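Local coordinates for HTPA Reductase (Selaginella moellendorffii, PDB 5U5I), which probably reduces 4-hydroxy-tetrahydrodipicolinate to tetrahydrodipicolinate with NADH or NADPH, a step of lysine biosynthesis through diaminopimelate, at residues V76-L81 and M101-G106. Residues are numbered along the deposited sequence; the frame is centred on the assembly and turned at random.
Sequences VVDYTL and MGTTGG. With NAD (nicotinamide-adenine-dinucleotide), chain E.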
ATOM      1  N   VAL B  76     -20.187   0.673 -25.571  1.00 22.47           N
ATOM      2  CA  VAL B  76     -19.084   0.114 -26.353  1.00 21.71           C
ATOM      3  C   VAL B  76     -17.907  -0.152 -25.425  1.00 21.08           C
ATOM      4  O   VAL B  76     -17.529   0.713 -24.642  1.00 21.32           O
ATOM      5  CB  VAL B  76     -18.634   1.077 -27.479  1.00 22.35           C
ATOM      6  CG1 VAL B  76     -17.420   0.535 -28.218  1.00 21.67           C
ATOM      7  CG2 VAL B  76     -19.775   1.329 -28.446  1.00 23.65           C
ATOM      8  N   VAL B  77     -17.342  -1.352 -25.516  1.00 20.45           N
ATOM      9  CA  VAL B  77     -16.133  -1.699 -24.816  1.00 19.84           C
ATOM     10  C   VAL B  77     -15.011  -1.768 -25.852  1.00 19.72           C
ATOM     11  O   VAL B  77     -15.115  -2.524 -26.842  1.00 19.70           O
ATOM     12  CB  VAL B  77     -16.294  -3.030 -24.068  1.00 19.69           C
ATOM     13  CG1 VAL B  77     -14.981  -3.457 -23.434  1.00 19.30           C
ATOM     14  CG2 VAL B  77     -17.375  -2.891 -23.013  1.00 20.30           C
ATOM     15  N   ASP B  78     -13.958  -0.980 -25.617  1.00 19.49           N
ATOM     16  CA  ASP B  78     -12.864  -0.775 -26.567  1.00 19.81           C
ATOM     17  C   ASP B  78     -11.546  -1.349 -26.038  1.00 19.62           C
ATOM     18  O   ASP B  78     -10.964  -0.824 -25.052  1.00 19.77           O
ATOM     19  CB  ASP B  78     -12.727   0.727 -26.854  1.00 20.73           C
ATOM     20  CG  ASP B  78     -11.778   1.040 -28.006  1.00 21.45           C
ATOM     21  OD1 ASP B  78     -10.566   0.723 -27.951  1.00 21.67           O
ATOM     22  OD2 ASP B  78     -12.250   1.647 -28.975  1.00 22.61           O
ATOM     23  N   TYR B  79     -11.121  -2.453 -26.656  1.00 19.35           N
ATOM     24  CA  TYR B  79      -9.794  -3.015 -26.489  1.00 19.61           C
ATOM     25  C   TYR B  79      -9.244  -3.245 -27.887  1.00 20.06           C
ATOM     26  O   TYR B  79      -9.403  -4.329 -28.476  1.00 19.97           O
ATOM     27  CB  TYR B  79      -9.831  -4.317 -25.685  1.00 19.64           C
ATOM     28  CG  TYR B  79     -10.010  -4.121 -24.194  1.00 19.76           C
ATOM     29  CD1 TYR B  79      -8.916  -3.841 -23.370  1.00 20.37           C
ATOM     30  CD2 TYR B  79     -11.259  -4.234 -23.599  1.00 19.63           C
ATOM     31  CE1 TYR B  79      -9.059  -3.685 -22.005  1.00 20.59           C
ATOM     32  CE2 TYR B  79     -11.416  -4.066 -22.222  1.00 19.95           C
ATOM     33  CZ  TYR B  79     -10.308  -3.786 -21.427  1.00 20.50           C
ATOM     34  OH  TYR B  79     -10.454  -3.619 -20.050  1.00 21.10           O
ATOM     35  N   THR B  80      -8.598  -2.206 -28.407  1.00 20.48           N
ATOM     36  CA  THR B  80      -8.098  -2.195 -29.767  1.00 21.45           C
ATOM     37  C   THR B  80      -6.580  -2.007 -29.724  1.00 22.33           C
ATOM     38  O   THR B  80      -5.890  -2.846 -29.142  1.00 22.58           O
ATOM     39  CB  THR B  80      -8.860  -1.153 -30.632  1.00 21.83           C
ATOM     40  OG1 THR B  80      -8.835   0.129 -29.994  1.00 21.83           O
ATOM     41  CG2 THR B  80     -10.291  -1.568 -30.811  1.00 21.22           C
ATOM     42  N   LEU B  81      -6.051  -0.948 -30.325  1.00 23.25           N
ATOM     43  CA  LEU B  81      -4.614  -0.691 -30.325  1.00 24.52           C
ATOM     44  C   LEU B  81      -4.397   0.803 -30.062  1.00 25.02           C
ATOM     45  O   LEU B  81      -5.294   1.601 -30.341  1.00 24.99           O
ATOM     46  CB  LEU B  81      -3.989  -1.088 -31.677  1.00 25.92           C
ATOM     47  CG  LEU B  81      -3.882  -2.588 -32.021  1.00 26.06           C
ATOM     48  CD1 LEU B  81      -3.272  -2.781 -33.405  1.00 27.86           C
ATOM     49  CD2 LEU B  81      -3.046  -3.367 -31.015  1.00 26.21           C
HETATM   50  N   MSE B 101     -13.212   2.199 -22.153  1.00 24.47           N
HETATM   51  CA  MSE B 101     -11.985   1.962 -22.879  1.00 24.89           C
HETATM   52  C   MSE B 101     -10.821   1.524 -22.043  1.00 24.39           C
HETATM   53  O   MSE B 101     -10.334   2.276 -21.187  1.00 25.08           O
HETATM   54  CB  MSE B 101     -11.536   3.209 -23.594  1.00 27.27           C
HETATM   55  CG  MSE B 101     -10.432   2.694 -24.504  1.00 28.69           C
HETATM   56 SE   MSE B 101      -9.932   4.118 -25.648  1.00 33.47          SE
HETATM   57  CE  MSE B 101     -11.574   4.491 -26.678  1.00 32.99           C
ATOM     58  N   GLY B 102     -10.338   0.315 -22.332  1.00 23.17           N
ATOM     59  CA  GLY B 102      -9.152  -0.249 -21.680  1.00 22.99           C
ATOM     60  C   GLY B 102      -7.895  -0.173 -22.538  1.00 22.99           C
ATOM     61  O   GLY B 102      -6.799  -0.357 -22.031  1.00 23.77           O
ATOM     62  N   THR B 103      -8.038   0.139 -23.826  1.00 22.30           N
ATOM     63  CA  THR B 103      -6.892   0.273 -24.718  1.00 22.43           C
ATOM     64  C   THR B 103      -5.901   1.264 -24.126  1.00 23.20           C
ATOM     65  O   THR B 103      -6.298   2.336 -23.658  1.00 23.60           O
ATOM     66  CB  THR B 103      -7.319   0.766 -26.113  1.00 22.36           C
ATOM     67  OG1 THR B 103      -8.369  -0.053 -26.604  1.00 21.51           O
ATOM     68  CG2 THR B 103      -6.188   0.707 -27.087  1.00 23.36           C
ATOM     69  N   THR B 104      -4.623   0.905 -24.156  1.00 23.67           N
ATOM     70  CA  THR B 104      -3.559   1.757 -23.619  1.00 24.77           C
ATOM     71  C   THR B 104      -2.944   2.585 -24.751  1.00 25.65           C
ATOM     72  O   THR B 104      -3.264   2.384 -25.934  1.00 25.40           O
ATOM     73  CB  THR B 104      -2.468   0.915 -22.927  1.00 25.56           C
ATOM     74  OG1 THR B 104      -1.931  -0.039 -23.846  1.00 25.97           O
ATOM     75  CG2 THR B 104      -3.044   0.166 -21.733  1.00 24.87           C
ATOM     76  N   GLY B 105      -2.085   3.533 -24.384  1.00 26.52           N
ATOM     77  CA  GLY B 105      -1.463   4.410 -25.352  1.00 27.57           C
ATOM     78  C   GLY B 105      -2.403   5.467 -25.894  1.00 27.30           C
ATOM     79  O   GLY B 105      -3.476   5.693 -25.343  1.00 26.21           O
ATOM     80  N   GLY B 106      -1.990   6.116 -26.987  1.00 28.38           N
ATOM     81  CA  GLY B 106      -2.642   7.335 -27.458  1.00 28.93           C
ATOM     82  C   GLY B 106      -2.314   8.546 -26.579  1.00 30.13           C
ATOM     83  O   GLY B 106      -1.600   8.435 -25.564  1.00 30.28           O
TER
HETATM   84  PA  NAD E 301      -4.480  -7.626 -29.644  1.00 20.85           P
HETATM   85  O1A NAD E 301      -3.538  -7.138 -30.718  1.00 21.02           O
HETATM   86  O2A NAD E 301      -4.513  -9.080 -29.268  1.00 20.03           O
HETATM   87  O5B NAD E 301      -5.973  -7.163 -30.015  1.00 20.15           O
HETATM   88  C5B NAD E 301      -6.214  -5.832 -30.460  1.00 20.81           C
HETATM   89  C4B NAD E 301      -7.170  -5.876 -31.642  1.00 21.24           C
HETATM   90  O4B NAD E 301      -7.600  -4.556 -31.969  1.00 21.16           O
HETATM   91  C3B NAD E 301      -6.569  -6.460 -32.917  1.00 21.31           C
HETATM   92  O3B NAD E 301      -7.291  -7.653 -33.255  1.00 22.39           O
HETATM   93  C2B NAD E 301      -6.737  -5.358 -33.957  1.00 21.13           C
HETATM   94  O2B NAD E 301      -7.082  -5.842 -35.254  1.00 21.51           O
HETATM   95  C1B NAD E 301      -7.863  -4.524 -33.372  1.00 20.88           C
HETATM   96  N9A NAD E 301      -7.980  -3.123 -33.831  1.00 20.11           N
HETATM   97  C8A NAD E 301      -6.981  -2.276 -34.135  1.00 20.23           C
HETATM   98  N7A NAD E 301      -7.470  -1.069 -34.500  1.00 20.14           N
HETATM   99  C5A NAD E 301      -8.804  -1.133 -34.422  1.00 19.90           C
HETATM  100  C6A NAD E 301      -9.920  -0.209 -34.681  1.00 19.84           C
HETATM  101  N6A NAD E 301      -9.678   1.055 -35.096  1.00 20.19           N
HETATM  102  N1A NAD E 301     -11.169  -0.666 -34.474  1.00 19.75           N
HETATM  103  C2A NAD E 301     -11.423  -1.927 -34.068  1.00 19.61           C
HETATM  104  N3A NAD E 301     -10.450  -2.826 -33.826  1.00 19.83           N
HETATM  105  C4A NAD E 301      -9.142  -2.493 -33.981  1.00 20.05           C
HETATM  106  O3  NAD E 301      -4.137  -6.740 -28.338  1.00 21.32           O
HETATM  107  PN  NAD E 301      -4.606  -7.141 -26.853  1.00 21.47           P
HETATM  108  O1N NAD E 301      -3.557  -8.087 -26.339  1.00 22.40           O
HETATM  109  O2N NAD E 301      -6.050  -7.566 -26.863  1.00 21.50           O
HETATM  110  O5D NAD E 301      -4.498  -5.714 -26.130  1.00 22.21           O
HETATM  111  C5D NAD E 301      -5.266  -4.652 -26.691  1.00 22.91           C
HETATM  112  C4D NAD E 301      -5.090  -3.363 -25.921  1.00 22.78           C
HETATM  113  O4D NAD E 301      -5.579  -3.530 -24.583  1.00 23.26           O
HETATM  114  C3D NAD E 301      -3.623  -2.981 -25.820  1.00 22.75           C
HETATM  115  O3D NAD E 301      -3.504  -1.568 -25.989  1.00 22.17           O
HETATM  116  C2D NAD E 301      -3.223  -3.397 -24.417  1.00 22.89           C
HETATM  117  O2D NAD E 301      -2.169  -2.602 -23.875  1.00 22.75           O
HETATM  118  C1D NAD E 301      -4.530  -3.157 -23.673  1.00 23.49           C
HETATM  119  N1N NAD E 301      -4.712  -3.861 -22.395  1.00 23.54           N
HETATM  120  C2N NAD E 301      -5.406  -3.194 -21.467  1.00 23.41           C
HETATM  121  C3N NAD E 301      -5.682  -3.728 -20.220  1.00 23.82           C
HETATM  122  C7N NAD E 301      -6.454  -2.950 -19.188  1.00 24.51           C
HETATM  123  O7N NAD E 301      -6.741  -3.514 -18.146  1.00 25.86           O
HETATM  124  N7N NAD E 301      -6.849  -1.685 -19.364  1.00 24.25           N
HETATM  125  C4N NAD E 301      -5.224  -5.013 -19.946  1.00 23.82           C
HETATM  126  C5N NAD E 301      -4.512  -5.709 -20.918  1.00 24.06           C
HETATM  127  C6N NAD E 301      -4.270  -5.109 -22.151  1.00 23.75           C
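Thr103 and Asp78 meet through a short hydrogen bond in which the hydroxyl OG1 of Thr103 donates to OD1 of Asp78 at 2.7 Å. The same OG1 accepts the backbone N-H of Thr80 in a nearly straight bond (171°), a double role that suits a hydroxyl. A second donor grips Asp78 OD1: OG1 of Thr80, set between its backbone N and carbonyl carbon (chi1 53°), reaches it on the syn side, 23° out of the carboxylate plane. Tyr92 and Asn88 hold the other oxygen, OD2. A leucine in place of Asp78 would probably leave the Thr103 and Thr80 hydroxyls without their shared acceptor, and Tyr92 and Asn88 without theirs.

Between backbones, Gly102 N donates to Asp78 O at 3.0 Å, and Thr103 N adds a weak bond to that oxygen. This is where the neighbouring parallel strands 75-78 and 99-101 end in the Rossmann-type N-terminal domain; the loops that follow their C-terminal ends form part of the dinucleotide site, as is usual in this fold. Gly102 O accepts the carboxamide N7N of NAD at 3.0 Å, while Thr104 uses its N and OG1 on the ribose hydroxyls O3D and O2D, respectively.

Van der Waals packing adds to these bonds. Selenomethionine Met101 runs alongside Asp78, its bent end laying CE 3.7 Å from Asp78 CG. Gly102 passes over one face of the Tyr79 ring, its CA 3.5 Å from Tyr79 CE1, where any side chain would collide with the ring. NAD O4D lies at that ring's edge. Tyr79 OH is hydrogen-bonded to Thr246 of helix 240-259.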